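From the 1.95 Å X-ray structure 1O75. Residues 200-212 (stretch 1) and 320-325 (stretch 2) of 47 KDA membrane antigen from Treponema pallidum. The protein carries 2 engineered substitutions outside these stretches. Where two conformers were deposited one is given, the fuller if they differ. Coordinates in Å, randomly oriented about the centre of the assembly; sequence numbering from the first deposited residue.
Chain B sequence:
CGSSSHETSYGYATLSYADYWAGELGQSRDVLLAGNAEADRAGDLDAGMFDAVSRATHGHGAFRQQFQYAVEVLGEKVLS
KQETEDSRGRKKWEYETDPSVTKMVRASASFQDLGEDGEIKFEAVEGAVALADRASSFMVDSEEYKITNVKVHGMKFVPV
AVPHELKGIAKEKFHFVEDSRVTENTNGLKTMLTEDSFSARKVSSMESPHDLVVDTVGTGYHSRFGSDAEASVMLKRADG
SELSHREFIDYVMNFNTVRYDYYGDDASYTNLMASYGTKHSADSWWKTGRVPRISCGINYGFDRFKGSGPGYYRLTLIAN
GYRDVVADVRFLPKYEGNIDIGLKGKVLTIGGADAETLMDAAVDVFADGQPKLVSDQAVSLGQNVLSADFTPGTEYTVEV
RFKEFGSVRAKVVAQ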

# COMPACT_ATOMS: atom_id res chain seq x y z
N ALA B 200 22.77 -6.58 29.39
CA ALA B 200 22.26 -5.59 28.46
C ALA B 200 23.21 -5.69 27.28
O ALA B 200 24.39 -6.01 27.45
CB ALA B 200 22.33 -4.17 29.06
N ARG B 201 22.71 -5.38 26.08
CA ARG B 201 23.50 -5.44 24.87
C ARG B 201 24.53 -4.33 24.81
O ARG B 201 24.33 -3.24 25.35
CB ARG B 201 22.56 -5.34 23.64
CG ARG B 201 21.79 -3.98 23.55
CD ARG B 201 20.59 -4.07 22.56
NE ARG B 201 21.06 -4.24 21.18
CZ ARG B 201 21.33 -3.22 20.37
NH1 ARG B 201 21.17 -1.97 20.81
NH2 ARG B 201 21.77 -3.44 19.14
N LYS B 202 25.64 -4.60 24.14
CA LYS B 202 26.67 -3.60 23.98
C LYS B 202 26.50 -3.00 22.59
O LYS B 202 26.40 -3.72 21.61
CB LYS B 202 28.05 -4.24 24.11
CG LYS B 202 29.20 -3.27 23.97
CD LYS B 202 30.49 -3.92 24.46
CE LYS B 202 31.70 -3.20 23.90
NZ LYS B 202 31.56 -1.71 24.07
N VAL B 203 26.45 -1.67 22.50
CA VAL B 203 26.30 -1.01 21.21
C VAL B 203 27.66 -0.75 20.58
O VAL B 203 28.59 -0.32 21.26
CB VAL B 203 25.58 0.36 21.36
CG1 VAL B 203 25.55 1.07 20.02
CG2 VAL B 203 24.15 0.17 21.91
N SER B 204 27.77 -1.01 19.28
CA SER B 204 29.01 -0.75 18.55
C SER B 204 28.75 0.33 17.51
O SER B 204 27.69 0.35 16.88
CB SER B 204 29.52 -2.01 17.84
OG SER B 204 30.49 -1.65 16.88
N SER B 205 29.72 1.20 17.30
CA SER B 205 29.56 2.26 16.31
C SER B 205 30.10 1.82 14.94
O SER B 205 30.13 2.61 14.00
CB SER B 205 30.29 3.52 16.77
OG SER B 205 31.64 3.21 17.08
N MET B 206 30.53 0.57 14.84
CA MET B 206 31.08 0.03 13.60
C MET B 206 30.12 0.31 12.43
O MET B 206 28.94 -0.03 12.49
CB MET B 206 31.31 -1.47 13.77
CG MET B 206 32.03 -2.17 12.64
SD MET B 206 30.92 -2.97 11.45
CE MET B 206 31.87 -2.75 9.88
N GLU B 207 30.63 0.95 11.38
CA GLU B 207 29.79 1.27 10.23
C GLU B 207 30.04 0.34 9.05
O GLU B 207 31.18 -0.04 8.77
CB GLU B 207 30.02 2.72 9.80
CG GLU B 207 29.71 3.73 10.88
CD GLU B 207 29.90 5.15 10.40
OE1 GLU B 207 30.34 5.32 9.25
OE2 GLU B 207 29.60 6.11 11.16
N SER B 208 28.95 -0.02 8.38
CA SER B 208 28.99 -0.91 7.22
C SER B 208 28.24 -0.25 6.07
O SER B 208 27.32 0.54 6.29
CB SER B 208 28.33 -2.24 7.54
OG SER B 208 28.92 -2.82 8.68
N PRO B 209 28.61 -0.58 4.83
CA PRO B 209 27.96 -0.03 3.64
C PRO B 209 26.45 -0.30 3.59
O PRO B 209 25.68 0.52 3.09
CB PRO B 209 28.69 -0.72 2.49
CG PRO B 209 30.08 -0.94 3.06
CD PRO B 209 29.76 -1.44 4.45
N HIS B 210 26.02 -1.44 4.13
CA HIS B 210 24.59 -1.79 4.10
C HIS B 210 23.75 -1.15 5.21
O HIS B 210 22.54 -1.36 5.26
CB HIS B 210 24.41 -3.32 4.14
CG HIS B 210 24.60 -3.93 5.49
ND1 HIS B 210 24.43 -5.28 5.72
CD2 HIS B 210 24.96 -3.40 6.68
CE1 HIS B 210 24.68 -5.55 6.99
NE2 HIS B 210 25.01 -4.42 7.59
N ASP B 211 24.38 -0.38 6.10
CA ASP B 211 23.65 0.25 7.20
C ASP B 211 22.50 1.12 6.73
O ASP B 211 22.60 1.83 5.72
CB ASP B 211 24.59 1.13 8.06
CG ASP B 211 25.49 0.31 8.98
OD1 ASP B 211 25.11 -0.81 9.39
OD2 ASP B 211 26.57 0.81 9.31
N LEU B 212 21.40 1.08 7.48
CA LEU B 212 20.22 1.88 7.20
C LEU B 212 20.10 3.04 8.18
O LEU B 212 20.59 2.96 9.31
CB LEU B 212 18.95 1.05 7.35
CG LEU B 212 18.79 -0.28 6.60
CD1 LEU B 212 17.32 -0.60 6.48
CD2 LEU B 212 19.42 -0.18 5.25
N ASN B 320 20.38 -7.67 13.62
CA ASN B 320 21.69 -8.32 13.53
C ASN B 320 22.53 -7.82 12.37
O ASN B 320 22.08 -7.79 11.24
CB ASN B 320 21.53 -9.85 13.39
CG ASN B 320 21.02 -10.49 14.64
OD1 ASN B 320 21.30 -9.86 15.78
ND2 ASN B 320 20.39 -11.55 14.60
N GLY B 321 23.76 -7.40 12.69
CA GLY B 321 24.68 -6.95 11.67
C GLY B 321 24.50 -5.54 11.17
O GLY B 321 25.24 -5.10 10.29
N TYR B 322 23.51 -4.83 11.73
CA TYR B 322 23.25 -3.46 11.32
C TYR B 322 23.42 -2.47 12.47
O TYR B 322 23.19 -2.80 13.64
CB TYR B 322 21.81 -3.30 10.81
CG TYR B 322 21.53 -3.96 9.48
CD1 TYR B 322 21.23 -5.32 9.40
CD2 TYR B 322 21.59 -3.23 8.29
CE1 TYR B 322 20.98 -5.94 8.16
CE2 TYR B 322 21.35 -3.84 7.04
CZ TYR B 322 21.04 -5.19 6.99
OH TYR B 322 20.78 -5.80 5.78
N ARG B 323 23.81 -1.26 12.12
CA ARG B 323 23.97 -0.20 13.10
C ARG B 323 22.54 0.08 13.62
O ARG B 323 21.57 -0.08 12.87
CB ARG B 323 24.55 1.03 12.40
CG ARG B 323 25.03 2.14 13.33
CD ARG B 323 26.01 3.08 12.61
NE ARG B 323 25.37 3.90 11.59
CZ ARG B 323 25.77 3.98 10.32
NH1 ARG B 323 26.81 3.28 9.91
NH2 ARG B 323 25.13 4.78 9.47
N ASP B 324 22.41 0.46 14.89
CA ASP B 324 21.08 0.76 15.44
C ASP B 324 20.46 1.92 14.63
O ASP B 324 21.17 2.80 14.15
CB ASP B 324 21.16 1.18 16.92
CG ASP B 324 21.41 -0.00 17.87
OD1 ASP B 324 21.55 -1.16 17.41
OD2 ASP B 324 21.47 0.23 19.10
N VAL B 325 19.15 1.90 14.46
CA VAL B 325 18.49 2.99 13.75
C VAL B 325 17.68 3.71 14.81
O VAL B 325 16.77 3.11 15.39
CB VAL B 325 17.55 2.47 12.68
CG1 VAL B 325 16.77 3.64 12.06
CG2 VAL B 325 18.36 1.70 11.62
O HOH W 1 24.58 0.85 16.61
O HOH W 2 21.68 0.41 10.22
O HOH W 3 21.49 3.94 11.66

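This is a predominantly polar contact between two irregular segments, held by two arginine–aspartate salt bridges, a histidine–tyrosine stack and bridging waters, with a small apolar patch at Leu-212. The first salt bridge is bidentate: Arg-201 NH1 donates to Asp-324 OD2 at 2.8 Å with an N-H...O angle of 171°, and Arg-201 NH2 donates to Asp-324 OD1 at 2.9 Å and 155°. The carboxylate meets the guanidinium at its edge, where the N-H bonds point, so charge and hydrogen bonding coincide.

The second pairing differs in kind. Asp-211 OD2 lies 2.6 Å from Arg-323 NH1, a salt bridge by distance, yet the carboxylate sits over one face of the guanidinium, and the evidence is for charge attraction rather than an in-plane hydrogen bond. Glu-207 covers the opposite face, its OE1 4.1 Å from Arg-323 NH1, beyond salt-bridge range. Asp-211 also serves the backbone: its OD1 accepts from Arg-323 N at 3.1 Å, while its OD2 accepts from Ser-208 N at 2.7 Å and 175°, within the type I turn from Ser-208 to Asp-211.

That turn also carries His-210, whose ring stacks face-to-face on Tyr-322, with centroids 3.9 Å apart and planes at 9°. The imidazole edge remains free to bond, and His-210 NE2 donates to Gly-321 O at 2.8 Å. The Tyr-322 ring further approaches Leu-212, with Leu-212 CG 4.4 Å from Tyr-322 CE2; Leu-212 CB lies equally far from Val-325 CG2.

Waters join backbone groups across the contact. Water 1 accepts from Asp-324 N, with 2.8 Å between Asp-324 N and the water O, and donates to Ser-204 O at 3.2 Å. Water 2 accepts from Leu-212 N at 2.8 Å and donates to Arg-323 O at 2.7 Å; water 3 donates to Leu-212 O at 2.7 Å and to Asp-324 O at 2.8 Å.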